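Long-range contact in 3-oxoacyl-[acyl-carrier-protein] reductase (Sinorhizobium meliloti, PDB 3U9L), which probably catalyses the NADPH-dependent reduction of 3-oxoacyl groups carried on acyl carrier protein, as a member of the short-chain dehydrogenase/reductase family: residues 140-144 / 248-252. Sequence-based numbering, arbitrary orientation.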
ATOM      1  N   LEU A 140       3.866  20.933  10.326  1.00 19.87           N
ATOM      2  CA  LEU A 140       4.416  19.586  10.512  1.00 20.11           C
ATOM      3  C   LEU A 140       3.313  18.626  10.326  1.00 21.16           C
ATOM      4  O   LEU A 140       2.248  18.798  10.957  1.00 20.12           O
ATOM      5  CB  LEU A 140       4.977  19.415  11.912  1.00 20.53           C
ATOM      6  CG  LEU A 140       5.436  18.029  12.435  1.00 21.68           C
ATOM      7  CD1 LEU A 140       6.699  17.493  11.689  1.00 20.59           C
ATOM      8  CD2 LEU A 140       5.724  18.146  13.933  1.00 20.76           C
ATOM      9  N   LEU A 141       3.529  17.648   9.428  1.00 20.43           N
ATOM     10  CA  LEU A 141       2.650  16.501   9.286  1.00 19.40           C
ATOM     11  C   LEU A 141       3.267  15.355  10.040  1.00 19.82           C
ATOM     12  O   LEU A 141       4.472  15.026   9.864  1.00 19.64           O
ATOM     13  CB  LEU A 141       2.505  16.071   7.805  1.00 20.72           C
ATOM     14  CG  LEU A 141       1.319  16.606   7.032  1.00 20.32           C
ATOM     15  CD1 LEU A 141       1.403  18.167   7.195  1.00 22.26           C
ATOM     16  CD2 LEU A 141       1.428  16.213   5.597  1.00 18.02           C
ATOM     17  N   ILE A 142       2.450  14.718  10.865  1.00 17.13           N
ATOM     18  CA  ILE A 142       2.880  13.499  11.528  1.00 17.46           C
ATOM     19  C   ILE A 142       1.925  12.410  11.090  1.00 18.34           C
ATOM     20  O   ILE A 142       0.696  12.554  11.190  1.00 18.89           O
ATOM     21  CB  ILE A 142       2.842  13.675  13.104  1.00 18.42           C
ATOM     22  CG1 ILE A 142       3.745  14.830  13.555  1.00 19.27           C
ATOM     23  CG2 ILE A 142       3.197  12.397  13.827  1.00 19.15           C
ATOM     24  CD1 ILE A 142       3.796  15.019  15.065  1.00 20.73           C
ATOM     25  N   TRP A 143       2.467  11.288  10.633  1.00 16.46           N
ATOM     26  CA  TRP A 143       1.609  10.189  10.212  1.00 16.71           C
ATOM     27  C   TRP A 143       1.836   9.057  11.195  1.00 16.63           C
ATOM     28  O   TRP A 143       2.984   8.783  11.577  1.00 16.68           O
ATOM     29  CB  TRP A 143       2.046   9.736   8.807  1.00 15.40           C
ATOM     30  CG  TRP A 143       1.972  10.801   7.718  1.00 15.52           C
ATOM     31  CD1 TRP A 143       2.826  11.889   7.547  1.00 16.05           C
ATOM     32  CD2 TRP A 143       1.033  10.856   6.643  1.00 15.81           C
ATOM     33  NE1 TRP A 143       2.458  12.614   6.400  1.00 16.07           N
ATOM     34  CE2 TRP A 143       1.377  11.993   5.830  1.00 17.48           C
ATOM     35  CE3 TRP A 143      -0.054  10.053   6.262  1.00 17.14           C
ATOM     36  CZ2 TRP A 143       0.644  12.331   4.690  1.00 15.74           C
ATOM     37  CZ3 TRP A 143      -0.736  10.367   5.116  1.00 16.58           C
ATOM     38  CH2 TRP A 143      -0.408  11.502   4.357  1.00 15.61           C
ATOM     39  N   ILE A 144       0.777   8.387  11.616  1.00 17.27           N
ATOM     40  CA  ILE A 144       0.946   7.170  12.435  1.00 17.54           C
ATOM     41  C   ILE A 144       0.906   6.044  11.476  1.00 18.74           C
ATOM     42  O   ILE A 144      -0.139   5.734  10.877  1.00 20.43           O
ATOM     43  CB  ILE A 144      -0.165   6.971  13.492  1.00 20.60           C
ATOM     44  CG1 ILE A 144      -0.405   8.248  14.273  1.00 20.28           C
ATOM     45  CG2 ILE A 144       0.134   5.708  14.390  1.00 21.72           C
ATOM     46  CD1 ILE A 144       0.820   8.803  14.896  1.00 21.46           C
ATOM     47  N   ILE A 248       5.531  11.178  20.440  1.00 25.57           N
ATOM     48  CA  ILE A 248       4.965  12.284  19.659  1.00 24.57           C
ATOM     49  C   ILE A 248       5.147  13.678  20.289  1.00 25.71           C
ATOM     50  O   ILE A 248       5.425  14.664  19.598  1.00 22.60           O
ATOM     51  CB  ILE A 248       3.485  12.033  19.305  1.00 23.33           C
ATOM     52  CG1 ILE A 248       3.433  10.883  18.321  1.00 21.62           C
ATOM     53  CG2 ILE A 248       2.851  13.320  18.681  1.00 22.23           C
ATOM     54  CD1 ILE A 248       2.051  10.335  18.096  1.00 21.62           C
ATOM     55  N   VAL A 249       4.962  13.751  21.603  1.00 25.40           N
ATOM     56  CA  VAL A 249       5.225  14.978  22.343  1.00 24.46           C
ATOM     57  C   VAL A 249       6.671  15.384  22.113  1.00 25.70           C
ATOM     58  O   VAL A 249       6.926  16.550  21.842  1.00 25.56           O
ATOM     59  CB  VAL A 249       4.969  14.769  23.855  1.00 25.89           C
ATOM     60  CG1 VAL A 249       5.521  15.948  24.665  1.00 26.25           C
ATOM     61  CG2 VAL A 249       3.459  14.488  24.122  1.00 23.73           C
ATOM     62  N   ARG A 250       7.607  14.426  22.188  1.00 27.00           N
ATOM     63  CA  ARG A 250       9.033  14.715  21.886  1.00 27.08           C
ATOM     64  C   ARG A 250       9.284  15.191  20.466  1.00 26.74           C
ATOM     65  O   ARG A 250      10.074  16.102  20.254  1.00 28.38           O
ATOM     66  CB  ARG A 250       9.951  13.517  22.167  1.00 27.51           C
ATOM     67  CG  ARG A 250      10.316  13.387  23.627  1.00 34.78           C
ATOM     68  CD  ARG A 250      11.367  12.242  23.900  1.00 35.81           C
ATOM     69  NE  ARG A 250      10.888  10.957  23.365  1.00 40.40           N
ATOM     70  CZ  ARG A 250      10.366   9.971  24.090  1.00 39.16           C
ATOM     71  NH1 ARG A 250      10.259  10.088  25.429  1.00 39.13           N
ATOM     72  NH2 ARG A 250       9.939   8.875  23.465  1.00 37.59           N
ATOM     73  N   VAL A 251       8.654  14.573  19.466  1.00 25.74           N
ATOM     74  CA  VAL A 251       8.784  15.124  18.098  1.00 25.01           C
ATOM     75  C   VAL A 251       8.308  16.573  18.004  1.00 25.55           C
ATOM     76  O   VAL A 251       8.996  17.454  17.458  1.00 24.47           O
ATOM     77  CB  VAL A 251       8.002  14.248  17.093  1.00 23.80           C
ATOM     78  CG1 VAL A 251       7.915  14.913  15.721  1.00 22.66           C
ATOM     79  CG2 VAL A 251       8.662  12.855  16.990  1.00 21.54           C
ATOM     80  N   VAL A 252       7.094  16.808  18.490  1.00 24.66           N
ATOM     81  CA  VAL A 252       6.527  18.148  18.448  1.00 26.65           C
ATOM     82  C   VAL A 252       7.414  19.139  19.224  1.00 26.86           C
ATOM     83  O   VAL A 252       7.622  20.238  18.783  1.00 29.06           O
ATOM     84  CB  VAL A 252       5.080  18.180  18.976  1.00 25.43           C
ATOM     85  CG1 VAL A 252       4.654  19.595  19.186  1.00 23.92           C
ATOM     86  CG2 VAL A 252       4.162  17.493  17.977  1.00 25.38           C
TER
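No flat group enters the layer where Leu140, Ile142 and Ile144 meet Ile248, Val251 and Val252; the one aromatic ring in these segments, that of Trp143, lies on the opposite face of the sheet, stacked with His93 and packed on helices 108-136 and 158-179. The contact is therefore methyl against methyl. At its middle, Ile142 holds its CG1 branch anti to the carbonyl carbon (chi1 -59°) and fully extended beyond, which directs CD1 toward the helix. There CD1 sits among three methyls, CG2 of Val252 at 3.8 Å, CG2 of Ile248 at 4.1 Å and CG1 of Val251 at 4.2 Å. Ile144 instead bends its end back (chi2 -54°), and its CD1 meets CD1 of Ile248 tip to tip at 3.8 Å, the two side chains crossing at about a right angle. Leu140 closes the other end more loosely, its CD2 4.3 Å from CG1 of Val251. Beta-branched Ile142 and Ile144 suit a strand; the valines offer short methyls near the helix backbone, and the longer Ile142 and Ile248 reach across the 10.9 Å between segment axes. Helix 242-252, which connects strands 183-190 and 262-265, packs nearly antiparallel (161°) on central strand 139-144, as is usual in a Rossmann-type fold. Leu25 of helix 16-27 flanks Ile248 and Val252. With no hydrogen bond between the segments, cohesion rests on hydrophobic burial, while Leu140 and Ile142 pair with Leu91 and Arg259 binds the carbonyls of Val251 and Val252.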